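Carboxypeptidase Y inhibitor (Saccharomyces cerevisiae, PDB 1WPX) inhibits carboxypeptidase Y, a serine protease, specifically and potently, as a member of the phosphatidylethanolamine-binding protein family. Local coordinates at residues S60-M72 / T132-S144. Sequence-based numbering, arbitrary orientation.
Sequences SKPQFQFTFNKQM and TEFFASEFNTKGS
With CG of Phe135 between its backbone N and carbonyl carbon (chi1 69°), the ring leans over the partner strand and onto Phe68, whose own CG is anti to the backbone N (chi1 168°). They belong to antiparallel strands 63-69 and 134-140 in the beta-sheet of the phosphatidylethanolamine-binding protein fold. Phe68 CB sits over one face of the Phe135 ring, 3.7 Å from its centroid, a CH-pi contact; the two rings are near parallel but slid apart and barely overlap. Replacing Phe135 by alanine would probably strip Phe68 CB of its aromatic cover and open a gap beside the Phe68 ring. At the edge of the Phe68 ring, Glu133 CB lies in plane, 3.5 Å from CE1. Hydrogen-bonded pairs Phe66-Ser137 and Phe68-Phe135 fix the register, and Phe66 N reaches Ser137 O at 2.7 Å in a nearly straight bond. Farther along, Phe139 turns its ring edge to Phe64 CB, while Leu168 of strand 162-170 packs against Phe66 and Phe139. The face bearing Gln65, Thr67 and Phe134 meets the chain of another protein, whose backbone is hydrogen-bonded to Gln65 NE2. Here Thr67 CG2 touches Phe134 CE1 at 3.7 Å. Beyond Ser137 the direct ladder gives way to a water, which donates to Phe64 O at 2.7 Å and accepts from Phe139 N at 3.1 Å.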
ATOM      1  N   SER B  60      -4.513  25.478  -9.175  1.00 52.52           N
ATOM      2  CA  SER B  60      -4.952  25.536 -10.570  1.00 50.68           C
ATOM      3  C   SER B  60      -5.800  24.324 -10.937  1.00 48.78           C
ATOM      4  O   SER B  60      -5.968  23.412 -10.131  1.00 48.31           O
ATOM      5  CB  SER B  60      -3.742  25.618 -11.501  1.00 51.38           C
ATOM      6  OG  SER B  60      -2.947  26.750 -11.187  1.00 53.97           O
ATOM      7  N   LYS B  61      -6.341  24.312 -12.152  1.00 47.35           N
ATOM      8  CA  LYS B  61      -7.173  23.194 -12.575  1.00 46.45           C
ATOM      9  C   LYS B  61      -6.333  21.939 -12.807  1.00 45.08           C
ATOM     10  O   LYS B  61      -5.271  21.995 -13.426  1.00 43.93           O
ATOM     11  CB  LYS B  61      -7.958  23.545 -13.845  1.00 46.68           C
ATOM     12  CG  LYS B  61      -9.029  22.510 -14.168  1.00 48.88           C
ATOM     13  CD  LYS B  61     -10.044  22.986 -15.197  1.00 48.87           C
ATOM     14  CE  LYS B  61      -9.484  22.993 -16.607  1.00 49.68           C
ATOM     15  NZ  LYS B  61     -10.560  23.322 -17.590  1.00 49.26           N
ATOM     16  N   PRO B  62      -6.804  20.784 -12.305  1.00 43.79           N
ATOM     17  CA  PRO B  62      -6.102  19.507 -12.449  1.00 42.83           C
ATOM     18  C   PRO B  62      -6.354  18.805 -13.778  1.00 42.85           C
ATOM     19  O   PRO B  62      -7.254  19.177 -14.528  1.00 42.01           O
ATOM     20  CB  PRO B  62      -6.642  18.704 -11.279  1.00 41.90           C
ATOM     21  CG  PRO B  62      -8.070  19.123 -11.260  1.00 41.73           C
ATOM     22  CD  PRO B  62      -7.983  20.629 -11.432  1.00 42.48           C
ATOM     23  N   GLN B  63      -5.549  17.782 -14.056  1.00 43.84           N
ATOM     24  CA  GLN B  63      -5.693  16.984 -15.270  1.00 44.60           C
ATOM     25  C   GLN B  63      -6.522  15.745 -14.932  1.00 43.73           C
ATOM     26  O   GLN B  63      -6.514  15.275 -13.789  1.00 43.35           O
ATOM     27  CB  GLN B  63      -4.331  16.552 -15.788  1.00 46.27           C
ATOM     28  CG  GLN B  63      -3.405  17.695 -16.099  1.00 53.61           C
ATOM     29  CD  GLN B  63      -2.037  17.214 -16.530  1.00 58.79           C
ATOM     30  OE1 GLN B  63      -1.894  16.548 -17.564  1.00 60.50           O
ATOM     31  NE2 GLN B  63      -1.018  17.536 -15.732  1.00 60.26           N
ATOM     32  N   PHE B  64      -7.224  15.213 -15.927  1.00 41.41           N
ATOM     33  CA  PHE B  64      -8.068  14.042 -15.720  1.00 38.85           C
ATOM     34  C   PHE B  64      -7.804  12.928 -16.727  1.00 37.05           C
ATOM     35  O   PHE B  64      -7.314  13.167 -17.828  1.00 35.56           O
ATOM     36  CB  PHE B  64      -9.538  14.442 -15.823  1.00 40.13           C
ATOM     37  CG  PHE B  64      -9.942  15.529 -14.875  1.00 42.13           C
ATOM     38  CD1 PHE B  64     -10.434  15.220 -13.609  1.00 41.74           C
ATOM     39  CD2 PHE B  64      -9.850  16.869 -15.255  1.00 42.19           C
ATOM     40  CE1 PHE B  64     -10.835  16.231 -12.729  1.00 41.95           C
ATOM     41  CE2 PHE B  64     -10.246  17.888 -14.385  1.00 42.76           C
ATOM     42  CZ  PHE B  64     -10.742  17.566 -13.117  1.00 42.75           C
ATOM     43  N   GLN B  65      -8.135  11.704 -16.323  1.00 35.20           N
ATOM     44  CA  GLN B  65      -7.996  10.526 -17.166  1.00 33.18           C
ATOM     45  C   GLN B  65      -9.096   9.576 -16.755  1.00 31.94           C
ATOM     46  O   GLN B  65      -9.394   9.449 -15.571  1.00 32.34           O
ATOM     47  CB  GLN B  65      -6.648   9.826 -16.977  1.00 32.88           C
ATOM     48  CG  GLN B  65      -6.546   8.531 -17.796  1.00 32.91           C
ATOM     49  CD  GLN B  65      -5.314   7.705 -17.476  1.00 33.98           C
ATOM     50  OE1 GLN B  65      -5.101   7.309 -16.333  1.00 34.16           O
ATOM     51  NE2 GLN B  65      -4.503   7.432 -18.491  1.00 32.52           N
ATOM     52  N   PHE B  66      -9.702   8.913 -17.732  1.00 31.94           N
ATOM     53  CA  PHE B  66     -10.771   7.964 -17.454  1.00 31.29           C
ATOM     54  C   PHE B  66     -10.357   6.582 -17.927  1.00 30.46           C
ATOM     55  O   PHE B  66      -9.953   6.401 -19.069  1.00 29.66           O
ATOM     56  CB  PHE B  66     -12.058   8.390 -18.158  1.00 31.76           C
ATOM     57  CG  PHE B  66     -13.201   7.430 -17.971  1.00 34.92           C
ATOM     58  CD1 PHE B  66     -13.648   7.093 -16.699  1.00 35.42           C
ATOM     59  CD2 PHE B  66     -13.842   6.870 -19.072  1.00 36.72           C
ATOM     60  CE1 PHE B  66     -14.715   6.212 -16.523  1.00 35.92           C
ATOM     61  CE2 PHE B  66     -14.912   5.988 -18.907  1.00 38.00           C
ATOM     62  CZ  PHE B  66     -15.348   5.659 -17.629  1.00 37.56           C
ATOM     63  N   THR B  67     -10.423   5.613 -17.030  1.00 30.23           N
ATOM     64  CA  THR B  67     -10.075   4.255 -17.388  1.00 31.74           C
ATOM     65  C   THR B  67     -11.350   3.444 -17.331  1.00 34.17           C
ATOM     66  O   THR B  67     -11.976   3.314 -16.279  1.00 32.21           O
ATOM     67  CB  THR B  67      -9.035   3.649 -16.421  1.00 30.83           C
ATOM     68  OG1 THR B  67      -7.755   4.233 -16.674  1.00 32.90           O
ATOM     69  CG2 THR B  67      -8.932   2.150 -16.611  1.00 29.07           C
ATOM     70  N   PHE B  68     -11.755   2.928 -18.481  1.00 38.39           N
ATOM     71  CA  PHE B  68     -12.951   2.115 -18.533  1.00 43.85           C
ATOM     72  C   PHE B  68     -12.527   0.658 -18.521  1.00 47.85           C
ATOM     73  O   PHE B  68     -11.560   0.269 -19.184  1.00 45.80           O
ATOM     74  CB  PHE B  68     -13.772   2.425 -19.789  1.00 41.76           C
ATOM     75  CG  PHE B  68     -14.869   1.435 -20.050  1.00 41.75           C
ATOM     76  CD1 PHE B  68     -14.665   0.361 -20.915  1.00 40.76           C
ATOM     77  CD2 PHE B  68     -16.099   1.551 -19.405  1.00 42.45           C
ATOM     78  CE1 PHE B  68     -15.670  -0.583 -21.133  1.00 40.90           C
ATOM     79  CE2 PHE B  68     -17.115   0.610 -19.616  1.00 41.79           C
ATOM     80  CZ  PHE B  68     -16.899  -0.457 -20.481  1.00 40.66           C
ATOM     81  N   ASN B  69     -13.246  -0.140 -17.743  1.00 54.18           N
ATOM     82  CA  ASN B  69     -12.962  -1.562 -17.642  1.00 60.52           C
ATOM     83  C   ASN B  69     -14.273  -2.327 -17.668  1.00 63.77           C
ATOM     84  O   ASN B  69     -14.979  -2.386 -16.659  1.00 63.88           O
ATOM     85  CB  ASN B  69     -12.217  -1.865 -16.344  1.00 62.67           C
ATOM     86  CG  ASN B  69     -11.908  -3.337 -16.186  1.00 66.72           C
ATOM     87  OD1 ASN B  69     -11.290  -3.946 -17.060  1.00 69.68           O
ATOM     88  ND2 ASN B  69     -12.336  -3.920 -15.069  1.00 68.96           N
ATOM     89  N   LYS B  70     -14.609  -2.889 -18.826  1.00 67.26           N
ATOM     90  CA  LYS B  70     -15.843  -3.656 -18.954  1.00 71.14           C
ATOM     91  C   LYS B  70     -15.704  -4.895 -18.089  1.00 72.65           C
ATOM     92  O   LYS B  70     -15.241  -5.942 -18.546  1.00 74.34           O
ATOM     93  CB  LYS B  70     -16.081  -4.063 -20.409  1.00 72.74           C
ATOM     94  CG  LYS B  70     -17.225  -5.049 -20.594  1.00 74.85           C
ATOM     95  CD  LYS B  70     -17.447  -5.356 -22.065  1.00 77.85           C
ATOM     96  CE  LYS B  70     -18.285  -6.608 -22.246  1.00 79.74           C
ATOM     97  NZ  LYS B  70     -17.574  -7.808 -21.712  1.00 80.55           N
ATOM     98  N   GLN B  71     -16.096  -4.760 -16.828  1.00 73.39           N
ATOM     99  CA  GLN B  71     -16.006  -5.852 -15.876  1.00 74.61           C
ATOM    100  C   GLN B  71     -16.460  -5.307 -14.528  1.00 74.09           C
ATOM    101  O   GLN B  71     -17.130  -5.993 -13.758  1.00 74.37           O
ATOM    102  CB  GLN B  71     -14.560  -6.357 -15.791  1.00 76.40           C
ATOM    103  CG  GLN B  71     -14.429  -7.764 -15.241  1.00 80.11           C
ATOM    104  CD  GLN B  71     -14.824  -7.861 -13.778  1.00 82.79           C
ATOM    105  OE1 GLN B  71     -15.229  -8.923 -13.301  1.00 83.96           O
ATOM    106  NE2 GLN B  71     -14.692  -6.754 -13.053  1.00 84.31           N
ATOM    107  N   MET B  72     -16.091  -4.060 -14.255  1.00 73.27           N
ATOM    108  CA  MET B  72     -16.466  -3.401 -13.010  1.00 72.92           C
ATOM    109  C   MET B  72     -17.984  -3.251 -12.938  1.00 73.79           C
ATOM    110  O   MET B  72     -18.518  -2.620 -12.021  1.00 73.63           O
ATOM    111  CB  MET B  72     -15.815  -2.024 -12.936  1.00 71.38           C
ATOM    112  CG  MET B  72     -14.306  -2.057 -13.017  1.00 70.42           C
ATOM    113  SD  MET B  72     -13.613  -0.410 -12.903  1.00 67.50           S
ATOM    114  CE  MET B  72     -13.913  -0.064 -11.174  1.00 69.43           C
ATOM    115  N   THR B 132     -13.942  -7.629 -21.372  1.00 70.96           N
ATOM    116  CA  THR B 132     -13.151  -7.652 -22.600  1.00 70.33           C
ATOM    117  C   THR B 132     -12.766  -6.240 -23.052  1.00 69.39           C
ATOM    118  O   THR B 132     -11.701  -6.031 -23.641  1.00 69.95           O
ATOM    119  CB  THR B 132     -13.918  -8.366 -23.743  1.00 70.53           C
ATOM    120  OG1 THR B 132     -13.195  -8.216 -24.972  1.00 70.71           O
ATOM    121  CG2 THR B 132     -15.322  -7.789 -23.895  1.00 70.37           C
ATOM    122  N   GLU B 133     -13.634  -5.273 -22.771  1.00 66.98           N
ATOM    123  CA  GLU B 133     -13.376  -3.890 -23.144  1.00 63.41           C
ATOM    124  C   GLU B 133     -12.526  -3.217 -22.070  1.00 59.52           C
ATOM    125  O   GLU B 133     -12.747  -3.402 -20.867  1.00 57.57           O
ATOM    126  CB  GLU B 133     -14.697  -3.132 -23.304  1.00 66.54           C
ATOM    127  CG  GLU B 133     -15.635  -3.714 -24.340  1.00 70.18           C
ATOM    128  CD  GLU B 133     -15.186  -3.425 -25.753  1.00 72.67           C
ATOM    129  OE1 GLU B 133     -13.986  -3.613 -26.043  1.00 74.63           O
ATOM    130  OE2 GLU B 133     -16.032  -3.015 -26.576  1.00 73.14           O
ATOM    131  N   PHE B 134     -11.551  -2.435 -22.514  1.00 54.43           N
ATOM    132  CA  PHE B 134     -10.670  -1.726 -21.603  1.00 49.85           C
ATOM    133  C   PHE B 134      -9.940  -0.610 -22.328  1.00 47.56           C
ATOM    134  O   PHE B 134      -9.513  -0.781 -23.468  1.00 47.97           O
ATOM    135  CB  PHE B 134      -9.631  -2.682 -21.005  1.00 47.80           C
ATOM    136  CG  PHE B 134      -8.544  -1.981 -20.231  1.00 44.78           C
ATOM    137  CD1 PHE B 134      -8.709  -1.689 -18.879  1.00 44.11           C
ATOM    138  CD2 PHE B 134      -7.383  -1.551 -20.875  1.00 42.43           C
ATOM    139  CE1 PHE B 134      -7.737  -0.974 -18.179  1.00 42.80           C
ATOM    140  CE2 PHE B 134      -6.410  -0.839 -20.188  1.00 42.01           C
ATOM    141  CZ  PHE B 134      -6.586  -0.547 -18.836  1.00 42.04           C
ATOM    142  N   PHE B 135      -9.795   0.530 -21.659  1.00 44.16           N
ATOM    143  CA  PHE B 135      -9.072   1.658 -22.227  1.00 40.97           C
ATOM    144  C   PHE B 135      -8.925   2.791 -21.232  1.00 40.04           C
ATOM    145  O   PHE B 135      -9.793   3.016 -20.386  1.00 40.57           O
ATOM    146  CB  PHE B 135      -9.751   2.173 -23.505  1.00 39.20           C
ATOM    147  CG  PHE B 135     -11.079   2.848 -23.276  1.00 36.36           C
ATOM    148  CD1 PHE B 135     -11.146   4.122 -22.728  1.00 35.60           C
ATOM    149  CD2 PHE B 135     -12.265   2.204 -23.619  1.00 35.78           C
ATOM    150  CE1 PHE B 135     -12.372   4.747 -22.523  1.00 36.40           C
ATOM    151  CE2 PHE B 135     -13.495   2.817 -23.420  1.00 34.94           C
ATOM    152  CZ  PHE B 135     -13.550   4.093 -22.871  1.00 36.05           C
ATOM    153  N   ALA B 136      -7.806   3.491 -21.335  1.00 37.44           N
ATOM    154  CA  ALA B 136      -7.523   4.623 -20.482  1.00 37.15           C
ATOM    155  C   ALA B 136      -7.397   5.793 -21.437  1.00 37.96           C
ATOM    156  O   ALA B 136      -6.653   5.721 -22.408  1.00 38.37           O
ATOM    157  CB  ALA B 136      -6.221   4.411 -19.736  1.00 36.86           C
ATOM    158  N   SER B 137      -8.129   6.868 -21.170  1.00 38.69           N
ATOM    159  CA  SER B 137      -8.077   8.029 -22.036  1.00 38.05           C
ATOM    160  C   SER B 137      -8.254   9.346 -21.310  1.00 38.59           C
ATOM    161  O   SER B 137      -8.930   9.431 -20.290  1.00 36.95           O
ATOM    162  CB  SER B 137      -9.148   7.917 -23.125  1.00 39.42           C
ATOM    163  OG  SER B 137      -9.227   9.117 -23.882  1.00 37.54           O
ATOM    164  N   GLU B 138      -7.632  10.380 -21.859  1.00 41.41           N
ATOM    165  CA  GLU B 138      -7.744  11.717 -21.310  1.00 43.86           C
ATOM    166  C   GLU B 138      -8.870  12.380 -22.089  1.00 43.73           C
ATOM    167  O   GLU B 138      -9.409  11.792 -23.027  1.00 42.34           O
ATOM    168  CB  GLU B 138      -6.442  12.480 -21.504  1.00 45.95           C
ATOM    169  CG  GLU B 138      -5.268  11.812 -20.829  1.00 53.04           C
ATOM    170  CD  GLU B 138      -4.026  12.668 -20.855  1.00 57.38           C
ATOM    171  OE1 GLU B 138      -3.580  13.024 -21.970  1.00 57.88           O
ATOM    172  OE2 GLU B 138      -3.503  12.983 -19.759  1.00 60.12           O
ATOM    173  N   PHE B 139      -9.228  13.596 -21.712  1.00 43.68           N
ATOM    174  CA  PHE B 139     -10.307  14.274 -22.402  1.00 44.60           C
ATOM    175  C   PHE B 139      -9.819  15.275 -23.429  1.00 45.75           C
ATOM    176  O   PHE B 139      -8.700  15.785 -23.341  1.00 45.16           O
ATOM    177  CB  PHE B 139     -11.202  14.975 -21.386  1.00 43.90           C
ATOM    178  CG  PHE B 139     -11.867  14.037 -20.441  1.00 45.26           C
ATOM    179  CD1 PHE B 139     -12.968  13.295 -20.845  1.00 45.32           C
ATOM    180  CD2 PHE B 139     -11.361  13.848 -19.161  1.00 46.42           C
ATOM    181  CE1 PHE B 139     -13.557  12.371 -19.988  1.00 47.43           C
ATOM    182  CE2 PHE B 139     -11.940  12.924 -18.296  1.00 47.62           C
ATOM    183  CZ  PHE B 139     -13.042  12.183 -18.713  1.00 47.20           C
ATOM    184  N   ASN B 140     -10.661  15.523 -24.425  1.00 46.75           N
ATOM    185  CA  ASN B 140     -10.347  16.503 -25.443  1.00 47.82           C
ATOM    186  C   ASN B 140     -11.038  17.762 -24.939  1.00 48.93           C
ATOM    187  O   ASN B 140     -12.271  17.872 -24.973  1.00 49.00           O
ATOM    188  CB  ASN B 140     -10.912  16.089 -26.794  1.00 49.68           C
ATOM    189  CG  ASN B 140     -10.494  17.027 -27.903  1.00 50.13           C
ATOM    190  OD1 ASN B 140     -10.757  16.776 -29.076  1.00 50.11           O
ATOM    191  ND2 ASN B 140      -9.837  18.122 -27.534  1.00 51.87           N
ATOM    192  N   THR B 141     -10.227  18.691 -24.446  1.00 49.39           N
ATOM    193  CA  THR B 141     -10.704  19.945 -23.878  1.00 49.70           C
ATOM    194  C   THR B 141     -11.253  20.952 -24.895  1.00 49.10           C
ATOM    195  O   THR B 141     -12.019  21.843 -24.532  1.00 47.42           O
ATOM    196  CB  THR B 141      -9.568  20.616 -23.080  1.00 50.52           C
ATOM    197  OG1 THR B 141     -10.097  21.687 -22.296  1.00 53.72           O
ATOM    198  CG2 THR B 141      -8.498  21.166 -24.031  1.00 50.57           C
ATOM    199  N   LYS B 142     -10.864  20.801 -26.159  1.00 49.66           N
ATOM    200  CA  LYS B 142     -11.290  21.696 -27.235  1.00 51.10           C
ATOM    201  C   LYS B 142     -12.728  22.225 -27.180  1.00 51.07           C
ATOM    202  O   LYS B 142     -12.995  23.290 -26.613  1.00 52.98           O
ATOM    203  CB  LYS B 142     -11.077  21.026 -28.595  1.00 53.35           C
ATOM    204  CG  LYS B 142      -9.629  20.785 -28.961  1.00 55.61           C
ATOM    205  CD  LYS B 142      -8.831  22.071 -28.919  1.00 58.82           C
ATOM    206  CE  LYS B 142      -7.348  21.791 -29.121  1.00 60.88           C
ATOM    207  NZ  LYS B 142      -6.511  22.996 -28.847  1.00 61.67           N
ATOM    208  N   GLY B 143     -13.651  21.483 -27.782  1.00 48.53           N
ATOM    209  CA  GLY B 143     -15.032  21.929 -27.823  1.00 46.49           C
ATOM    210  C   GLY B 143     -15.847  21.892 -26.545  1.00 44.50           C
ATOM    211  O   GLY B 143     -17.074  21.828 -26.606  1.00 43.75           O
ATOM    212  N   SER B 144     -15.200  21.948 -25.388  1.00 42.57           N
ATOM    213  CA  SER B 144     -15.954  21.900 -24.140  1.00 43.36           C
ATOM    214  C   SER B 144     -16.504  23.266 -23.747  1.00 42.24           C
ATOM    215  O   SER B 144     -16.125  24.284 -24.322  1.00 42.39           O
ATOM    216  CB  SER B 144     -15.077  21.352 -23.011  1.00 43.35           C
ATOM    217  OG  SER B 144     -13.958  22.192 -22.782  1.00 45.21           O
TER
HETATM  218  O   HOH W   1      -7.750  15.176 -19.539  1.00 36.38           O